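Long-range contact in tyrocidine synthase 2 (Brevibacillus parabrevis, PDB 6TA8), which contains a condensation-type domain of the nonribosomal peptide synthetase family, built as two connected lobes that meet along a central cleft: residues His164-Asp178 with Asn315-Tyr327. Residues are numbered along the deposited sequence; the frame is centred on the assembly and turned at random.
Sequences HLVVDGVSWRILFED and NVTRTIGWFTSQY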
# COMPACT_ATOMS: atom_id res chain seq x y z
N HIS A 164 5.96 5.73 5.38
CA HIS A 164 4.67 5.11 5.10
C HIS A 164 3.57 5.54 6.06
O HIS A 164 2.40 5.22 5.82
CB HIS A 164 4.82 3.58 5.14
CG HIS A 164 3.80 2.85 4.33
ND1 HIS A 164 2.64 3.45 3.87
CD2 HIS A 164 3.76 1.57 3.89
CE1 HIS A 164 1.94 2.57 3.18
NE2 HIS A 164 2.59 1.43 3.18
N LEU A 165 3.91 6.26 7.13
CA LEU A 165 2.91 6.63 8.13
C LEU A 165 1.97 7.73 7.66
O LEU A 165 0.99 8.01 8.37
CB LEU A 165 3.61 7.07 9.42
CG LEU A 165 3.89 5.99 10.46
CD1 LEU A 165 4.72 6.56 11.61
CD2 LEU A 165 2.59 5.39 10.98
N VAL A 166 2.21 8.34 6.51
CA VAL A 166 1.42 9.49 6.07
C VAL A 166 1.05 9.39 4.60
O VAL A 166 0.53 10.35 4.02
CB VAL A 166 2.17 10.81 6.34
CG1 VAL A 166 2.23 11.11 7.83
CG2 VAL A 166 3.58 10.75 5.75
N VAL A 167 1.31 8.23 3.98
CA VAL A 167 1.03 8.04 2.56
C VAL A 167 0.59 6.60 2.32
O VAL A 167 0.92 5.69 3.08
CB VAL A 167 2.26 8.35 1.67
CG1 VAL A 167 2.45 9.85 1.50
CG2 VAL A 167 3.51 7.70 2.24
N ASP A 168 -0.17 6.40 1.25
CA ASP A 168 -0.52 5.07 0.77
C ASP A 168 -0.63 5.13 -0.75
O ASP A 168 -0.25 6.12 -1.38
CB ASP A 168 -1.81 4.57 1.44
CG ASP A 168 -3.00 5.48 1.22
OD1 ASP A 168 -2.85 6.53 0.55
OD2 ASP A 168 -4.09 5.16 1.72
N GLY A 169 -1.16 4.06 -1.35
CA GLY A 169 -1.20 3.97 -2.80
C GLY A 169 -2.00 5.09 -3.45
O GLY A 169 -1.55 5.72 -4.41
N VAL A 170 -3.20 5.35 -2.92
CA VAL A 170 -4.04 6.40 -3.49
C VAL A 170 -3.40 7.77 -3.28
O VAL A 170 -3.49 8.65 -4.14
CB VAL A 170 -5.46 6.33 -2.90
CG1 VAL A 170 -6.31 7.49 -3.40
CG2 VAL A 170 -6.11 5.00 -3.23
N SER A 171 -2.74 7.97 -2.13
CA SER A 171 -2.09 9.24 -1.86
C SER A 171 -1.00 9.55 -2.89
O SER A 171 -0.76 10.72 -3.21
CB SER A 171 -1.50 9.24 -0.45
OG SER A 171 -2.50 9.05 0.53
N TRP A 172 -0.33 8.52 -3.41
CA TRP A 172 0.70 8.74 -4.41
C TRP A 172 0.12 9.22 -5.73
O TRP A 172 0.75 10.01 -6.44
CB TRP A 172 1.52 7.47 -4.62
CG TRP A 172 2.58 7.26 -3.58
CD1 TRP A 172 2.57 6.36 -2.56
CD2 TRP A 172 3.81 7.99 -3.45
NE1 TRP A 172 3.72 6.47 -1.81
CE2 TRP A 172 4.49 7.47 -2.34
CE3 TRP A 172 4.40 9.03 -4.18
CZ2 TRP A 172 5.73 7.95 -1.93
CZ3 TRP A 172 5.63 9.51 -3.77
CH2 TRP A 172 6.28 8.97 -2.66
N ARG A 173 -1.09 8.77 -6.08
CA ARG A 173 -1.74 9.25 -7.29
C ARG A 173 -2.10 10.73 -7.16
O ARG A 173 -2.00 11.48 -8.14
CB ARG A 173 -2.98 8.42 -7.60
CG ARG A 173 -2.79 6.93 -7.40
CD ARG A 173 -4.13 6.21 -7.38
NE ARG A 173 -4.29 5.33 -8.53
CZ ARG A 173 -4.17 4.01 -8.49
NH1 ARG A 173 -4.34 3.28 -9.59
NH2 ARG A 173 -3.88 3.41 -7.34
N ILE A 174 -2.51 11.16 -5.97
CA ILE A 174 -2.75 12.58 -5.74
C ILE A 174 -1.45 13.36 -5.83
O ILE A 174 -1.43 14.51 -6.29
CB ILE A 174 -3.44 12.80 -4.38
CG1 ILE A 174 -4.69 11.92 -4.27
CG2 ILE A 174 -3.81 14.26 -4.19
CD1 ILE A 174 -5.34 11.95 -2.91
N LEU A 175 -0.34 12.76 -5.41
CA LEU A 175 0.96 13.42 -5.50
C LEU A 175 1.37 13.60 -6.96
O LEU A 175 1.83 14.68 -7.35
CB LEU A 175 2.01 12.63 -4.74
CG LEU A 175 2.14 12.93 -3.24
CD1 LEU A 175 3.36 12.23 -2.67
CD2 LEU A 175 2.22 14.43 -3.00
N PHE A 176 1.22 12.55 -7.77
CA PHE A 176 1.59 12.64 -9.18
C PHE A 176 0.76 13.71 -9.89
O PHE A 176 1.26 14.39 -10.79
CB PHE A 176 1.41 11.29 -9.86
CG PHE A 176 2.20 10.18 -9.23
CD1 PHE A 176 3.41 10.43 -8.61
CD2 PHE A 176 1.73 8.87 -9.26
CE1 PHE A 176 4.14 9.41 -8.02
CE2 PHE A 176 2.44 7.85 -8.67
CZ PHE A 176 3.65 8.11 -8.06
N GLU A 177 -0.51 13.85 -9.51
CA GLU A 177 -1.36 14.86 -10.12
C GLU A 177 -0.94 16.26 -9.69
O GLU A 177 -0.74 17.15 -10.53
CB GLU A 177 -2.82 14.61 -9.77
CG GLU A 177 -3.52 13.57 -10.64
CD GLU A 177 -4.87 13.16 -10.09
OE1 GLU A 177 -4.94 12.17 -9.34
OE2 GLU A 177 -5.88 13.83 -10.42
N ASP A 178 -0.79 16.47 -8.38
CA ASP A 178 -0.54 17.82 -7.87
C ASP A 178 0.87 18.29 -8.22
O ASP A 178 1.07 19.48 -8.52
CB ASP A 178 -0.77 17.85 -6.36
CG ASP A 178 -2.24 17.80 -5.99
OD1 ASP A 178 -3.08 17.62 -6.91
OD2 ASP A 178 -2.56 17.92 -4.79
N ASN A 315 -15.31 13.29 3.09
CA ASN A 315 -14.81 13.29 1.72
C ASN A 315 -13.29 13.32 1.77
O ASN A 315 -12.70 14.34 2.15
CB ASN A 315 -15.35 14.48 0.93
CG ASN A 315 -14.88 14.49 -0.51
OD1 ASN A 315 -14.47 13.47 -1.05
ND2 ASN A 315 -14.94 15.66 -1.14
N VAL A 316 -12.65 12.21 1.40
CA VAL A 316 -11.20 12.11 1.42
C VAL A 316 -10.69 11.76 0.02
O VAL A 316 -9.77 10.95 -0.13
CB VAL A 316 -10.72 11.08 2.46
CG1 VAL A 316 -10.80 11.66 3.86
CG2 VAL A 316 -11.53 9.80 2.36
N THR A 317 -11.28 12.37 -1.01
CA THR A 317 -10.85 12.09 -2.37
C THR A 317 -9.47 12.67 -2.65
O THR A 317 -8.63 12.02 -3.28
CB THR A 317 -11.87 12.63 -3.37
OG1 THR A 317 -12.27 13.95 -2.99
CG2 THR A 317 -13.10 11.73 -3.41
N ARG A 318 -9.22 13.90 -2.20
CA ARG A 318 -7.94 14.57 -2.39
C ARG A 318 -7.09 14.57 -1.12
O ARG A 318 -6.15 15.35 -1.01
CB ARG A 318 -8.15 16.00 -2.87
CG ARG A 318 -9.05 16.12 -4.09
CD ARG A 318 -8.38 15.55 -5.32
NE ARG A 318 -7.21 16.33 -5.71
CZ ARG A 318 -6.42 16.03 -6.74
NH1 ARG A 318 -6.68 14.96 -7.49
NH2 ARG A 318 -5.38 16.80 -7.03
N THR A 319 -7.42 13.71 -0.15
CA THR A 319 -6.72 13.67 1.12
C THR A 319 -5.57 12.68 1.06
O THR A 319 -5.74 11.54 0.61
CB THR A 319 -7.68 13.29 2.25
OG1 THR A 319 -8.68 14.30 2.39
CG2 THR A 319 -6.92 13.15 3.57
N ILE A 320 -4.39 13.11 1.51
CA ILE A 320 -3.20 12.28 1.53
C ILE A 320 -3.01 11.74 2.95
O ILE A 320 -3.11 12.50 3.92
CB ILE A 320 -1.96 13.07 1.07
CG1 ILE A 320 -2.03 13.29 -0.45
CG2 ILE A 320 -0.67 12.35 1.45
CD1 ILE A 320 -0.81 13.96 -1.02
N GLY A 321 -2.76 10.44 3.06
CA GLY A 321 -2.60 9.82 4.36
C GLY A 321 -2.46 8.33 4.19
O GLY A 321 -2.48 7.79 3.08
N TRP A 322 -2.31 7.65 5.33
CA TRP A 322 -2.23 6.19 5.37
C TRP A 322 -3.61 5.67 5.76
O TRP A 322 -3.93 5.51 6.94
CB TRP A 322 -1.15 5.72 6.34
CG TRP A 322 -0.74 4.29 6.12
CD1 TRP A 322 -1.10 3.49 5.08
CD2 TRP A 322 0.10 3.50 6.97
NE1 TRP A 322 -0.54 2.24 5.23
CE2 TRP A 322 0.21 2.22 6.38
CE3 TRP A 322 0.77 3.74 8.17
CZ2 TRP A 322 0.96 1.20 6.95
CZ3 TRP A 322 1.52 2.72 8.73
CH2 TRP A 322 1.60 1.46 8.12
N PHE A 323 -4.43 5.39 4.75
CA PHE A 323 -5.80 4.94 4.95
C PHE A 323 -5.95 3.43 4.82
O PHE A 323 -7.08 2.93 4.80
CB PHE A 323 -6.73 5.64 3.95
CG PHE A 323 -6.97 7.09 4.24
CD1 PHE A 323 -5.97 8.03 4.02
CD2 PHE A 323 -8.19 7.53 4.72
CE1 PHE A 323 -6.18 9.37 4.28
CE2 PHE A 323 -8.41 8.86 4.98
CZ PHE A 323 -7.41 9.79 4.76
N THR A 324 -4.85 2.70 4.73
CA THR A 324 -4.90 1.27 4.45
C THR A 324 -5.72 0.52 5.50
O THR A 324 -5.52 0.70 6.70
CB THR A 324 -3.48 0.69 4.39
OG1 THR A 324 -2.83 1.17 3.21
CG2 THR A 324 -3.51 -0.83 4.36
N SER A 325 -6.65 -0.30 5.03
CA SER A 325 -7.48 -1.14 5.88
C SER A 325 -7.13 -2.60 5.62
O SER A 325 -7.14 -3.05 4.47
CB SER A 325 -8.96 -0.89 5.63
OG SER A 325 -9.39 -1.51 4.43
N GLN A 326 -6.83 -3.34 6.69
CA GLN A 326 -6.49 -4.75 6.60
C GLN A 326 -7.60 -5.59 7.22
O GLN A 326 -8.15 -5.23 8.27
CB GLN A 326 -5.16 -5.04 7.30
CG GLN A 326 -3.95 -4.45 6.60
CD GLN A 326 -2.67 -4.64 7.38
OE1 GLN A 326 -2.68 -4.71 8.61
NE2 GLN A 326 -1.54 -4.71 6.68
N TYR A 327 -7.92 -6.71 6.57
CA TYR A 327 -8.97 -7.59 7.06
C TYR A 327 -8.78 -8.97 6.46
O TYR A 327 -8.42 -9.07 5.28
CB TYR A 327 -10.37 -7.05 6.70
CG TYR A 327 -10.59 -6.79 5.23
CD1 TYR A 327 -10.11 -5.63 4.64
CD2 TYR A 327 -11.29 -7.69 4.44
CE1 TYR A 327 -10.30 -5.38 3.30
CE2 TYR A 327 -11.50 -7.44 3.09
CZ TYR A 327 -11.00 -6.29 2.53
OH TYR A 327 -11.20 -6.03 1.19
O HOH W 1 -0.15 -0.57 2.95
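The imidazole of His164 and the indole of Trp322 form an offset stack, the histidine lying over the five-membered ring with centroids 4.1 Å apart and planes inclined by 27°. With His164 CG anti to its own nitrogen (chi1 -155°), the ring turns its ND1 edge to the loop, donating to Val167 O at 2.9 Å; this bond and the stack together restrain its rotation. The carbonyl of His164 sits over one face of the indole, while Leu165 CD2 abuts its rim near CZ3, and Ile40 and Phe44 of helix 39-46 also pack on the tryptophan.

At the start of the helix, Asp168 binds both segments at once. OD1 N-caps helix 169-187 by accepting from Ser171 N, met nearly along the C-O axis, whereas Phe323 N reaches OD2 at 3.1 Å from above the carboxylate plane; Arg307 forms a salt bridge with OD2. Asp168 OD1 and Gly321 O, both acceptors, lie only 2.9 Å apart; the Ser171 hydroxyl is close to each, and its proton could relieve their repulsion by going to either.

Along the helix the contact turns apolar: Ile320 CD1 meets Leu175 CD2 at 3.6 Å, and its CG2 rests against Ser171 CB. Arg318, bent at chi2 and chi3, curls back so that Ile174 CG2 covers the centre of one guanidinium face. At the guanidinium edge, salt bridges run from NH2 to Asp178 OD1, modelled too close to rely on, and from NH1 to Glu177 OE2, a weak hydrogen bond of 3.2 Å; His83 holds the other oxygen of Asp178.

His163, His164 and Asp168 belong to the HHxxxDG signature of condensation domains, which runs into this N-cap in the N-terminal lobe; the loop joining C-terminal-lobe strands 297-304 and 325-332 packs against it, consistent with the floor loop.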